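Choline dehydrogenase and related flavoproteins (Aspergillus oryzae, PDB 3Q9T) is a formate oxidase of the glucose-methanol-choline oxidoreductase family that carries 8-formyl-FAD at its catalytic site. Local coordinates at residues N19-R24 and S211-V215; G104-D110 and T121-L125; T240-V244 and F256-V262; P311-R315 and S467-F472; R461-R465 and L491-M497. All coordinates share one frame; numbering follows the deposited sequence. Where two conformers were deposited one is given.

In the fold
Contacts 1, 2 and 3 lie nearer the flavin cofactor, while contacts 4 and 5 are away from it. In contact 1 the side chain of S211 comes to about 6 Å from the 8-formyl-FAD, in contact 3 that of V244 to about 8 Å, and in contact 2 G104 lies about 10 Å from it. Contacts 1 and 3 belong to the dinucleotide-binding part of the fold, with nearest atoms about 8 Å apart. Contact 2 is nested in the chain between the two segments of contact 1. Contacts 4 and 5 share helix 454-473, with centres about 13 Å apart, and touch where Y468 CG meets L491 CD2 at 4.0 Å. The centres of contacts 3 and 5 are about 53 Å apart.

Contact 1 (N19-R24 and S211-V215); sequences NTVAGR and SFLFV
F214 lays one face of its ring against the backbone of T20, on helix 16-25 of a Rossmann-type dinucleotide-binding fold; the helix itself holds G18, last glycine of a GxGxxG-type pattern begun by G13 and G15. T20 CA stands 3.8 Å from the centroid of the F214 ring and 9° off its normal, a CH-pi contact. Packing is tight here: F214 CB lies 3.4 Å from N19 O, and G23, having no side chain, lets its CA come within 3.5 Å of F214 O in a CA-H...O contact. The branched V215 places CG1 4.0 Å from A22 CB. The R24 side, by contrast, is partly exposed. Its chain bends at chi2 (-59°), bringing NE to 3.5 Å from F214 CE1, near the phenyl plane; that carbon lies over one guanidinium face, and E27 and E563 pair with the charge. At the far end the small S211 bonds through OG to G15 O and accepts from N19 ND2 at 3.0 Å, tilted 29° out of the amide plane.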
# COMPACT_ATOMS: atom_id res chain seq x y z
N ASN A 19 -11.92 -19.06 -24.67
CA ASN A 19 -12.31 -19.04 -26.07
C ASN A 19 -11.53 -20.00 -26.96
O ASN A 19 -12.08 -20.55 -27.91
CB ASN A 19 -12.25 -17.61 -26.62
CG ASN A 19 -13.24 -16.70 -25.93
OD1 ASN A 19 -14.25 -17.17 -25.39
ND2 ASN A 19 -12.96 -15.40 -25.95
N THR A 20 -10.25 -20.22 -26.65
CA THR A 20 -9.46 -21.16 -27.41
C THR A 20 -10.08 -22.55 -27.35
O THR A 20 -10.29 -23.21 -28.38
CB THR A 20 -8.01 -21.25 -26.88
OG1 THR A 20 -7.40 -19.96 -26.93
CG2 THR A 20 -7.18 -22.24 -27.72
N VAL A 21 -10.39 -22.99 -26.13
CA VAL A 21 -10.98 -24.30 -25.93
C VAL A 21 -12.34 -24.35 -26.62
O VAL A 21 -12.64 -25.29 -27.39
CB VAL A 21 -11.12 -24.67 -24.42
CG1 VAL A 21 -11.97 -25.93 -24.24
CG2 VAL A 21 -9.74 -24.85 -23.79
N ALA A 22 -13.15 -23.32 -26.39
CA ALA A 22 -14.49 -23.28 -26.96
C ALA A 22 -14.50 -23.35 -28.49
O ALA A 22 -15.32 -24.05 -29.07
CB ALA A 22 -15.24 -22.05 -26.50
N GLY A 23 -13.61 -22.60 -29.13
CA GLY A 23 -13.59 -22.50 -30.58
C GLY A 23 -13.13 -23.80 -31.21
O GLY A 23 -13.62 -24.20 -32.26
N ARG A 24 -12.21 -24.48 -30.55
CA ARG A 24 -11.68 -25.74 -31.05
C ARG A 24 -12.71 -26.85 -30.91
O ARG A 24 -12.92 -27.65 -31.83
CB ARG A 24 -10.39 -26.10 -30.32
CG ARG A 24 -9.23 -25.18 -30.65
CD ARG A 24 -8.90 -25.18 -32.14
NE ARG A 24 -7.64 -24.49 -32.40
CZ ARG A 24 -7.21 -24.08 -33.60
NH1 ARG A 24 -7.94 -24.31 -34.68
NH2 ARG A 24 -6.04 -23.46 -33.71
N SER A 211 -8.64 -13.39 -28.22
CA SER A 211 -9.15 -14.76 -28.22
C SER A 211 -10.61 -14.84 -28.72
O SER A 211 -11.08 -15.91 -29.10
CB SER A 211 -8.99 -15.40 -26.83
OG SER A 211 -10.01 -14.97 -25.93
N PHE A 212 -11.30 -13.70 -28.72
CA PHE A 212 -12.67 -13.64 -29.26
C PHE A 212 -12.73 -14.02 -30.74
O PHE A 212 -13.79 -14.35 -31.27
CB PHE A 212 -13.27 -12.25 -29.05
CG PHE A 212 -12.36 -11.13 -29.48
CD1 PHE A 212 -11.72 -10.34 -28.54
CD2 PHE A 212 -12.14 -10.87 -30.83
CE1 PHE A 212 -10.88 -9.31 -28.93
CE2 PHE A 212 -11.29 -9.85 -31.23
CZ PHE A 212 -10.67 -9.06 -30.28
N LEU A 213 -11.57 -13.96 -31.40
CA LEU A 213 -11.42 -14.37 -32.79
C LEU A 213 -11.64 -15.88 -32.99
O LEU A 213 -11.84 -16.34 -34.12
CB LEU A 213 -10.01 -14.01 -33.25
CG LEU A 213 -9.76 -12.82 -34.19
CD1 LEU A 213 -10.89 -11.80 -34.17
CD2 LEU A 213 -8.41 -12.16 -33.90
N PHE A 214 -11.56 -16.65 -31.90
CA PHE A 214 -11.78 -18.08 -31.94
C PHE A 214 -13.27 -18.46 -32.00
O PHE A 214 -13.62 -19.55 -32.45
CB PHE A 214 -11.23 -18.72 -30.66
CG PHE A 214 -9.89 -19.36 -30.82
CD1 PHE A 214 -9.76 -20.62 -31.39
CD2 PHE A 214 -8.74 -18.71 -30.37
CE1 PHE A 214 -8.51 -21.23 -31.52
CE2 PHE A 214 -7.49 -19.32 -30.50
CZ PHE A 214 -7.37 -20.58 -31.07
N VAL A 215 -14.14 -17.58 -31.52
CA VAL A 215 -15.51 -18.02 -31.21
C VAL A 215 -16.64 -17.30 -31.93
O VAL A 215 -17.82 -17.45 -31.58
CB VAL A 215 -15.79 -17.96 -29.69
CG1 VAL A 215 -14.88 -18.91 -28.96
CG2 VAL A 215 -15.63 -16.53 -29.17

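Contact 2 (G104-D110 and T121-L125); sequences GHKATFD and TWDPL
The indole of W122 carries the aliphatic chain of K106 over one face and meets F109 at its edge. K106 CB stands 3.9 Å from the centroid of the five-membered ring, a CH-pi contact; W122 CG, anti to its backbone N (chi1 -179°), carries the indole to that lysine. At the edge F109 CD2 approaches W122 CE3 to 3.6 Å, the F109 ring and the six-membered ring lying obliquely with planes at 58°; L125 CD1 meets F109 CD1 at 4.0 Å, oblique to the phenyl ring. Helix 106-110, N-capped by H105 ND1, and the start of helix 122-131, with short helix 113-116 between them in the chain, pack together here in the N-terminal GMC oxidoreductase region. W122 N donates to D110 OD1 at 3.1 Å, on its anti side and 28° out of the carboxylate plane. D110 OD2 uses its syn lone pair for the salt bridge with K106 NZ at 3.0 Å. One water relays NZ to D123 OD2; another accepts from D123 N and donates to D110 OD1.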
# COMPACT_ATOMS: atom_id res chain seq x y z
N GLY A 104 8.94 -18.76 -24.40
CA GLY A 104 9.77 -19.07 -23.26
C GLY A 104 10.86 -20.10 -23.55
O GLY A 104 11.01 -20.57 -24.68
N HIS A 105 11.61 -20.47 -22.52
CA HIS A 105 12.83 -21.23 -22.69
C HIS A 105 12.55 -22.72 -22.57
O HIS A 105 11.81 -23.14 -21.70
CB HIS A 105 13.86 -20.77 -21.66
CG HIS A 105 15.26 -21.23 -21.95
ND1 HIS A 105 15.71 -22.49 -21.60
CD2 HIS A 105 16.31 -20.60 -22.52
CE1 HIS A 105 16.98 -22.61 -21.95
NE2 HIS A 105 17.36 -21.48 -22.52
N LYS A 106 13.12 -23.50 -23.47
CA LYS A 106 12.94 -24.94 -23.50
C LYS A 106 13.25 -25.63 -22.16
O LYS A 106 12.52 -26.51 -21.72
CB LYS A 106 13.82 -25.55 -24.62
CG LYS A 106 14.00 -27.08 -24.55
CD LYS A 106 14.75 -27.58 -25.80
CE LYS A 106 15.50 -28.88 -25.55
NZ LYS A 106 14.65 -29.96 -24.99
N ALA A 107 14.32 -25.22 -21.50
CA ALA A 107 14.70 -25.86 -20.25
C ALA A 107 13.60 -25.71 -19.21
O ALA A 107 13.42 -26.57 -18.34
CB ALA A 107 16.00 -25.28 -19.74
N THR A 108 12.87 -24.61 -19.28
CA THR A 108 11.86 -24.32 -18.29
C THR A 108 10.63 -25.20 -18.51
O THR A 108 10.09 -25.79 -17.56
CB THR A 108 11.48 -22.84 -18.29
OG1 THR A 108 12.60 -22.08 -17.81
CG2 THR A 108 10.28 -22.59 -17.39
N PHE A 109 10.21 -25.32 -19.76
CA PHE A 109 9.06 -26.14 -20.07
C PHE A 109 9.38 -27.61 -19.84
O PHE A 109 8.53 -28.38 -19.42
CB PHE A 109 8.62 -25.91 -21.51
CG PHE A 109 7.81 -24.66 -21.71
CD1 PHE A 109 6.43 -24.67 -21.52
CD2 PHE A 109 8.41 -23.49 -22.14
CE1 PHE A 109 5.66 -23.52 -21.74
CE2 PHE A 109 7.67 -22.35 -22.37
CZ PHE A 109 6.29 -22.36 -22.16
N ASP A 110 10.62 -28.00 -20.09
CA ASP A 110 11.04 -29.35 -19.82
C ASP A 110 10.82 -29.71 -18.36
O ASP A 110 10.56 -30.86 -18.04
CB ASP A 110 12.50 -29.58 -20.21
CG ASP A 110 12.67 -29.91 -21.68
OD1 ASP A 110 11.66 -30.21 -22.36
OD2 ASP A 110 13.82 -29.87 -22.16
N THR A 121 6.25 -31.18 -21.83
CA THR A 121 7.63 -30.70 -21.95
C THR A 121 7.78 -29.93 -23.26
O THR A 121 6.84 -29.87 -24.06
CB THR A 121 8.65 -31.85 -21.90
OG1 THR A 121 8.34 -32.81 -22.91
CG2 THR A 121 8.61 -32.53 -20.55
N TRP A 122 8.95 -29.34 -23.48
CA TRP A 122 9.14 -28.48 -24.65
C TRP A 122 8.65 -29.08 -25.98
O TRP A 122 7.67 -28.60 -26.58
CB TRP A 122 10.59 -27.98 -24.76
CG TRP A 122 10.74 -27.09 -25.93
CD1 TRP A 122 11.31 -27.41 -27.13
CD2 TRP A 122 10.24 -25.75 -26.07
NE1 TRP A 122 11.21 -26.35 -27.99
CE2 TRP A 122 10.57 -25.32 -27.37
CE3 TRP A 122 9.58 -24.86 -25.21
CZ2 TRP A 122 10.25 -24.03 -27.84
CZ3 TRP A 122 9.26 -23.59 -25.68
CH2 TRP A 122 9.59 -23.19 -26.99
N ASP A 123 9.32 -30.13 -26.46
CA ASP A 123 9.02 -30.66 -27.80
C ASP A 123 7.53 -30.97 -28.04
O ASP A 123 6.93 -30.46 -29.00
CB ASP A 123 9.90 -31.87 -28.13
CG ASP A 123 11.38 -31.52 -28.15
OD1 ASP A 123 11.72 -30.43 -28.67
OD2 ASP A 123 12.20 -32.31 -27.63
N PRO A 124 6.91 -31.78 -27.17
CA PRO A 124 5.47 -32.05 -27.34
C PRO A 124 4.61 -30.79 -27.33
O PRO A 124 3.59 -30.77 -27.98
CB PRO A 124 5.14 -32.93 -26.13
CG PRO A 124 6.44 -33.56 -25.77
CD PRO A 124 7.48 -32.53 -26.05
N LEU A 125 5.02 -29.75 -26.61
CA LEU A 125 4.22 -28.52 -26.52
C LEU A 125 4.42 -27.53 -27.68
O LEU A 125 3.53 -26.72 -27.98
CB LEU A 125 4.49 -27.83 -25.17
CG LEU A 125 3.85 -28.51 -23.96
CD1 LEU A 125 4.13 -27.74 -22.69
CD2 LEU A 125 2.35 -28.62 -24.18
O HOH W 1 11.57 -31.35 -24.92
O HOH W 2 14.33 -32.40 -26.17

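Contact 3 (T240-V244 and F256-V262); sequences TCKGV and FFADREV
F256 O is gripped twice by the neighbouring strand: V244 N donates to it at 2.8 Å, nearly along the C=O axis, and G243 CA adds a CA-H...O contact at 3.2 Å. F256 N returns a bond to V244 O at 2.9 Å, so V244 and F256 form a hydrogen-bonded antiparallel pair. Next to them G243 and F257 are a non-hydrogen-bonded pair, with CA atoms just 4.0 Å apart. G243 takes phi 158° and psi -155°, backbone angles that suit glycine, and its lack of a CB lets F256 O and F257 CA come this close; V262 CG2 approaches the bare CA at 3.7 Å. K242 O is shared in the same manner, accepting from A258 N and meeting F257 CA in a CA-H...O contact at 3.3 Å; it also lies at the edge of the F257 ring near its plane, 3.5 Å from CD1. The chain then turns a corner at D259 and R260, and strand 261-264 leaves for the parallel sheet of the Rossmann fold. C241 swings SG opposite its own amide nitrogen (chi1 -178°), which brings SG to 3.9 Å from V262 CB and joins the hairpin to the strand beyond the corner. V244 and F256 point to the face that meets V12, L34 and V36. The bonding therefore rests on backbone amides and carbonyls, while apolar side chains seal the hairpin of the beta meander against the nucleotide-binding sheet.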
# COMPACT_ATOMS: atom_id res chain seq x y z
N THR A 240 -19.38 -35.50 -9.50
CA THR A 240 -19.40 -35.04 -10.89
C THR A 240 -19.81 -33.58 -11.02
O THR A 240 -20.70 -33.10 -10.31
CB THR A 240 -20.32 -35.94 -11.74
OG1 THR A 240 -19.74 -37.26 -11.84
CG2 THR A 240 -20.50 -35.38 -13.14
N CYS A 241 -19.15 -32.86 -11.92
CA CYS A 241 -19.58 -31.52 -12.25
C CYS A 241 -20.63 -31.52 -13.35
O CYS A 241 -20.40 -32.05 -14.43
CB CYS A 241 -18.40 -30.64 -12.66
SG CYS A 241 -18.94 -28.98 -13.01
N LYS A 242 -21.76 -30.90 -13.05
CA LYS A 242 -22.98 -30.99 -13.85
C LYS A 242 -23.13 -29.79 -14.79
O LYS A 242 -23.80 -29.85 -15.82
CB LYS A 242 -24.17 -31.00 -12.88
CG LYS A 242 -25.10 -32.18 -12.96
CD LYS A 242 -24.52 -33.43 -12.36
CE LYS A 242 -25.52 -34.56 -12.58
NZ LYS A 242 -26.23 -34.39 -13.88
N GLY A 243 -22.52 -28.68 -14.40
CA GLY A 243 -22.74 -27.41 -15.08
C GLY A 243 -22.38 -26.25 -14.17
O GLY A 243 -21.58 -26.40 -13.24
N VAL A 244 -22.98 -25.08 -14.42
CA VAL A 244 -22.63 -23.89 -13.67
C VAL A 244 -23.83 -23.00 -13.42
O VAL A 244 -24.74 -22.92 -14.25
CB VAL A 244 -21.59 -23.06 -14.45
CG1 VAL A 244 -22.23 -22.44 -15.69
CG2 VAL A 244 -21.02 -21.97 -13.58
N PHE A 256 -26.90 -23.62 -16.13
CA PHE A 256 -26.63 -24.23 -17.43
C PHE A 256 -25.86 -25.53 -17.21
O PHE A 256 -24.99 -25.60 -16.34
CB PHE A 256 -25.84 -23.31 -18.34
CG PHE A 256 -26.53 -22.01 -18.64
CD1 PHE A 256 -27.65 -21.97 -19.46
CD2 PHE A 256 -26.04 -20.82 -18.13
CE1 PHE A 256 -28.29 -20.77 -19.75
CE2 PHE A 256 -26.67 -19.61 -18.40
CZ PHE A 256 -27.80 -19.58 -19.21
N PHE A 257 -26.17 -26.54 -18.02
CA PHE A 257 -25.66 -27.88 -17.79
C PHE A 257 -24.81 -28.35 -18.94
O PHE A 257 -25.07 -28.02 -20.10
CB PHE A 257 -26.81 -28.86 -17.55
CG PHE A 257 -27.58 -28.57 -16.29
CD1 PHE A 257 -27.17 -29.09 -15.08
CD2 PHE A 257 -28.69 -27.75 -16.31
CE1 PHE A 257 -27.86 -28.81 -13.91
CE2 PHE A 257 -29.38 -27.46 -15.14
CZ PHE A 257 -28.97 -28.00 -13.95
N ALA A 258 -23.77 -29.11 -18.61
CA ALA A 258 -22.91 -29.68 -19.63
C ALA A 258 -23.19 -31.17 -19.69
O ALA A 258 -23.17 -31.85 -18.67
CB ALA A 258 -21.44 -29.43 -19.32
N ASP A 259 -23.46 -31.66 -20.89
CA ASP A 259 -23.68 -33.09 -21.07
C ASP A 259 -22.38 -33.88 -21.19
O ASP A 259 -22.35 -35.06 -20.88
CB ASP A 259 -24.61 -33.32 -22.25
CG ASP A 259 -25.99 -32.79 -21.98
OD1 ASP A 259 -26.38 -32.80 -20.79
OD2 ASP A 259 -26.66 -32.33 -22.92
N ARG A 260 -21.31 -33.22 -21.59
CA ARG A 260 -20.01 -33.88 -21.61
C ARG A 260 -19.11 -33.35 -20.51
O ARG A 260 -18.75 -34.08 -19.60
CB ARG A 260 -19.34 -33.71 -22.97
CG ARG A 260 -20.15 -34.33 -24.12
CD ARG A 260 -20.52 -35.78 -23.84
NE ARG A 260 -21.32 -36.32 -24.94
CZ ARG A 260 -20.86 -37.16 -25.87
NH1 ARG A 260 -19.60 -37.59 -25.83
NH2 ARG A 260 -21.68 -37.57 -26.83
N GLU A 261 -18.73 -32.08 -20.61
CA GLU A 261 -17.74 -31.55 -19.67
C GLU A 261 -17.86 -30.06 -19.46
O GLU A 261 -18.26 -29.31 -20.34
CB GLU A 261 -16.33 -31.87 -20.15
CG GLU A 261 -15.99 -33.35 -20.21
CD GLU A 261 -14.52 -33.58 -20.49
OE1 GLU A 261 -13.69 -32.96 -19.79
OE2 GLU A 261 -14.19 -34.36 -21.40
N VAL A 262 -17.50 -29.64 -18.25
CA VAL A 262 -17.34 -28.23 -17.96
C VAL A 262 -15.86 -27.89 -17.94
O VAL A 262 -15.04 -28.59 -17.33
CB VAL A 262 -18.00 -27.88 -16.62
CG1 VAL A 262 -17.56 -26.49 -16.15
CG2 VAL A 262 -19.52 -27.93 -16.78
O HOH W 3 -22.02 -33.05 -16.78

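Contact 4 (P311-R315 and S467-F472); sequences PFVLR and SYDLLF
F312 offers one face of its ring to Y468, whose CE2 stands over its centre, 3.4 Å from F312 CE1. The two rings are oblique, with centroids 4.7 Å apart and planes at 43°, and the side chains run past each other in opposite directions. At the F312 edge S467 CB lies near the ring plane, 3.8 Å from F312 CZ; a serine is slim enough to fit there, and its OG is turned back to G463 O. L314 and F472 approach from opposite directions, L314 CD1 reaching F472 CE2 obliquely to the ring at 3.8 Å, and L314 CD1 also meets L471 CD1 at 4.0 Å. With chi1 70° F312 CG sits between the backbone N and the carbonyl carbon, and the ring extends toward the helix. Further out, a water donates to both Y468 OH and V313 O, and E484 bonds to the same hydroxyl. V419 and V421 of strand 415-423 pack on F312. The axes of the short segments 311-315 and 467-472 run at 17° and approach to 11.7 Å: a helix packed on an antiparallel sheet, consistent with the substrate domain of GMC oxidoreductases.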
# COMPACT_ATOMS: atom_id res chain seq x y z
N PRO A 311 9.73 -0.96 -13.54
CA PRO A 311 9.92 -0.10 -14.71
C PRO A 311 10.59 1.21 -14.31
O PRO A 311 10.50 1.63 -13.16
CB PRO A 311 8.49 0.19 -15.19
CG PRO A 311 7.59 -0.72 -14.38
CD PRO A 311 8.32 -1.01 -13.12
N PHE A 312 11.25 1.85 -15.27
CA PHE A 312 11.79 3.17 -15.05
C PHE A 312 11.75 3.98 -16.34
O PHE A 312 11.88 3.42 -17.44
CB PHE A 312 13.21 3.09 -14.47
CG PHE A 312 14.25 2.57 -15.42
CD1 PHE A 312 14.84 3.42 -16.35
CD2 PHE A 312 14.67 1.25 -15.37
CE1 PHE A 312 15.82 2.95 -17.22
CE2 PHE A 312 15.64 0.77 -16.23
CZ PHE A 312 16.22 1.63 -17.16
N VAL A 313 11.56 5.28 -16.21
CA VAL A 313 11.44 6.17 -17.37
C VAL A 313 12.66 7.08 -17.56
O VAL A 313 13.16 7.68 -16.61
CB VAL A 313 10.20 7.06 -17.25
CG1 VAL A 313 10.23 8.18 -18.32
CG2 VAL A 313 8.92 6.22 -17.35
N LEU A 314 13.14 7.16 -18.80
CA LEU A 314 14.12 8.17 -19.17
C LEU A 314 13.50 9.19 -20.11
O LEU A 314 12.80 8.84 -21.05
CB LEU A 314 15.33 7.53 -19.86
CG LEU A 314 16.06 6.46 -19.08
CD1 LEU A 314 17.28 5.98 -19.90
CD2 LEU A 314 16.48 7.02 -17.73
N ARG A 315 13.79 10.46 -19.88
CA ARG A 315 13.49 11.47 -20.87
C ARG A 315 14.57 11.36 -21.93
O ARG A 315 15.76 11.22 -21.64
CB ARG A 315 13.45 12.87 -20.27
CG ARG A 315 13.22 13.96 -21.30
CD ARG A 315 13.01 15.30 -20.63
NE ARG A 315 12.72 16.35 -21.60
CZ ARG A 315 11.68 17.18 -21.51
NH1 ARG A 315 10.84 17.06 -20.50
NH2 ARG A 315 11.48 18.11 -22.43
N SER A 467 20.53 -2.37 -17.27
CA SER A 467 19.77 -1.53 -18.20
C SER A 467 20.32 -0.11 -18.29
O SER A 467 20.34 0.48 -19.37
CB SER A 467 18.28 -1.48 -17.84
OG SER A 467 17.71 -2.77 -17.80
N TYR A 468 20.73 0.43 -17.14
CA TYR A 468 21.33 1.77 -17.06
C TYR A 468 22.67 1.85 -17.81
O TYR A 468 22.90 2.77 -18.60
CB TYR A 468 21.47 2.21 -15.59
CG TYR A 468 20.33 3.09 -15.15
CD1 TYR A 468 20.52 4.45 -14.92
CD2 TYR A 468 19.05 2.57 -15.02
CE1 TYR A 468 19.46 5.27 -14.54
CE2 TYR A 468 17.98 3.38 -14.63
CZ TYR A 468 18.19 4.73 -14.39
OH TYR A 468 17.15 5.53 -14.01
N ASP A 469 23.53 0.87 -17.57
CA ASP A 469 24.78 0.75 -18.32
C ASP A 469 24.53 0.77 -19.82
O ASP A 469 25.19 1.49 -20.57
CB ASP A 469 25.50 -0.56 -17.97
CG ASP A 469 26.07 -0.54 -16.59
OD1 ASP A 469 26.13 0.56 -16.00
OD2 ASP A 469 26.46 -1.61 -16.08
N LEU A 470 23.56 -0.02 -20.25
CA LEU A 470 23.25 -0.19 -21.66
C LEU A 470 22.85 1.14 -22.28
O LEU A 470 23.26 1.50 -23.38
CB LEU A 470 22.10 -1.19 -21.78
CG LEU A 470 21.49 -1.80 -23.05
CD1 LEU A 470 20.06 -1.33 -23.20
CD2 LEU A 470 22.32 -1.61 -24.33
N LEU A 471 22.05 1.90 -21.54
CA LEU A 471 21.39 3.04 -22.12
C LEU A 471 22.20 4.32 -21.91
O LEU A 471 22.17 5.22 -22.76
CB LEU A 471 19.97 3.18 -21.56
CG LEU A 471 18.97 2.07 -21.90
CD1 LEU A 471 17.72 2.16 -21.02
CD2 LEU A 471 18.56 2.07 -23.38
N PHE A 472 22.92 4.39 -20.79
CA PHE A 472 23.77 5.55 -20.48
C PHE A 472 25.19 5.44 -21.00
O PHE A 472 25.91 6.43 -21.05
CB PHE A 472 23.80 5.85 -18.97
CG PHE A 472 22.61 6.62 -18.49
CD1 PHE A 472 22.67 7.99 -18.34
CD2 PHE A 472 21.41 5.98 -18.21
CE1 PHE A 472 21.58 8.71 -17.91
CE2 PHE A 472 20.31 6.69 -17.79
CZ PHE A 472 20.40 8.05 -17.64
O HOH W 4 14.42 6.42 -14.26

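Contact 5 (R461-R465 and L491-M497); sequences REGIR and LDSDKEM
R461, E462, R465 and D494 form a salt-bridge network where helix 454-473 meets the start of helix 494-504. The R461 guanidinium and the D494 carboxylate are stacked, their planes 2° apart, with OD1 over the centre of the cation. No N-H of R461 points at it, so the long pairing of R461 NE and D494 OD1 at 3.7 Å is one of charges alone. The N-H groups are used at the edge, in the guanidinium plane: R461 NH1 donates to E462 OE2 and is also paired with D368, and a water links NH2 to D494 O. R465 has two conformers; in one of them it grips E462 side-on, NE to OE1 at 3.0 Å and NH2 to OE2. E462 OE2 then accepts from both arginines, which reach it from opposite faces of its plane. In the same conformer R465 NH1 runs 171° straight to L491 O at 3.0 Å, a second water ties NH2, L491 O and D494 OD1 together, and a bend at chi3 (-45°) turns the head to these partners. Beneath the charges is an apolar layer. I464 CD1 and M497 CE meet tip to tip at 3.8 Å, the flexible thioether, bent at chi2 and chi3, bringing its methyl to the isoleucine end, and R461 CG packs on M497 CB at 3.6 Å. S493 OG accepts from E496 N at 2.9 Å, the N-cap of helix 494-504, set beside helix 454-473 with the arginine-carboxylate network across the junction.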
# COMPACT_ATOMS: atom_id res chain seq x y z
N ARG A 461 17.75 -5.27 -8.63
CA ARG A 461 18.73 -4.17 -8.57
C ARG A 461 19.73 -4.27 -9.73
O ARG A 461 19.94 -3.32 -10.48
CB ARG A 461 19.48 -4.22 -7.24
CG ARG A 461 20.50 -3.10 -7.04
CD ARG A 461 21.81 -3.72 -6.59
NE ARG A 461 21.73 -4.20 -5.24
CZ ARG A 461 22.50 -5.13 -4.70
NH1 ARG A 461 23.46 -5.73 -5.41
NH2 ARG A 461 22.32 -5.46 -3.43
N GLU A 462 20.34 -5.44 -9.87
CA GLU A 462 21.38 -5.62 -10.89
C GLU A 462 20.86 -5.57 -12.33
O GLU A 462 21.62 -5.27 -13.25
CB GLU A 462 22.17 -6.90 -10.64
CG GLU A 462 22.96 -6.84 -9.33
CD GLU A 462 23.82 -5.59 -9.24
OE1 GLU A 462 24.44 -5.25 -10.27
OE2 GLU A 462 23.84 -4.94 -8.18
N GLY A 463 19.57 -5.86 -12.53
CA GLY A 463 18.99 -5.78 -13.87
C GLY A 463 18.66 -4.35 -14.25
O GLY A 463 18.66 -3.99 -15.42
N ILE A 464 18.32 -3.54 -13.25
CA ILE A 464 18.25 -2.11 -13.42
C ILE A 464 19.66 -1.58 -13.76
O ILE A 464 19.82 -0.80 -14.69
CB ILE A 464 17.71 -1.43 -12.14
CG1 ILE A 464 16.30 -1.94 -11.82
CG2 ILE A 464 17.68 0.09 -12.29
CD1 ILE A 464 15.75 -1.43 -10.47
N ARG A 465 20.69 -2.03 -13.04
CA ARG A 465 22.05 -1.54 -13.33
C ARG A 465 22.45 -1.90 -14.77
O ARG A 465 22.89 -1.04 -15.53
CB ARG A 465 23.07 -2.05 -12.32
CG ARG A 465 24.40 -1.25 -12.34
CD ARG A 465 25.46 -1.93 -11.47
NE ARG A 465 24.91 -2.33 -10.19
CZ ARG A 465 24.64 -1.50 -9.19
NH1 ARG A 465 24.87 -0.19 -9.32
NH2 ARG A 465 24.11 -1.97 -8.06
N LEU A 491 21.34 4.03 -7.86
CA LEU A 491 22.22 2.89 -8.12
C LEU A 491 23.50 2.90 -7.30
O LEU A 491 24.22 1.90 -7.26
CB LEU A 491 22.60 2.80 -9.60
CG LEU A 491 21.77 1.98 -10.58
CD1 LEU A 491 21.15 0.72 -9.95
CD2 LEU A 491 20.71 2.86 -11.21
N ASP A 492 23.80 4.03 -6.66
CA ASP A 492 25.07 4.13 -5.96
C ASP A 492 25.00 3.53 -4.56
O ASP A 492 26.02 3.40 -3.88
CB ASP A 492 25.62 5.56 -5.95
CG ASP A 492 24.74 6.55 -5.17
OD1 ASP A 492 25.12 7.74 -5.12
OD2 ASP A 492 23.69 6.17 -4.62
N SER A 493 23.80 3.12 -4.17
CA SER A 493 23.58 2.63 -2.81
C SER A 493 22.76 1.36 -2.78
O SER A 493 21.57 1.36 -3.11
CB SER A 493 22.89 3.72 -1.96
OG SER A 493 22.42 3.20 -0.73
N ASP A 494 23.39 0.26 -2.37
CA ASP A 494 22.66 -0.99 -2.25
C ASP A 494 21.46 -0.78 -1.35
O ASP A 494 20.37 -1.30 -1.62
CB ASP A 494 23.57 -2.09 -1.70
CG ASP A 494 24.54 -2.61 -2.74
OD1 ASP A 494 24.46 -2.14 -3.90
OD2 ASP A 494 25.37 -3.47 -2.42
N LYS A 495 21.67 0.01 -0.30
CA LYS A 495 20.64 0.28 0.69
C LYS A 495 19.46 0.99 0.08
O LYS A 495 18.32 0.61 0.30
CB LYS A 495 21.20 1.14 1.83
CG LYS A 495 20.82 0.64 3.18
CD LYS A 495 20.98 -0.88 3.22
CE LYS A 495 21.02 -1.42 4.64
NZ LYS A 495 22.26 -0.98 5.36
N GLU A 496 19.73 2.04 -0.69
CA GLU A 496 18.64 2.78 -1.31
C GLU A 496 17.96 1.95 -2.38
O GLU A 496 16.74 2.02 -2.55
CB GLU A 496 19.11 4.12 -1.86
CG GLU A 496 19.52 5.13 -0.79
CD GLU A 496 19.99 6.44 -1.39
OE1 GLU A 496 21.09 6.91 -1.01
OE2 GLU A 496 19.27 7.01 -2.25
N MET A 497 18.74 1.15 -3.11
CA MET A 497 18.19 0.37 -4.20
C MET A 497 17.19 -0.65 -3.64
O MET A 497 16.22 -1.00 -4.30
CB MET A 497 19.29 -0.34 -4.99
CG MET A 497 20.01 0.56 -5.98
SD MET A 497 18.84 1.42 -7.07
CE MET A 497 18.30 0.02 -8.08
O HOH W 5 19.69 -3.68 -2.76
O HOH W 6 23.35 -0.33 -5.84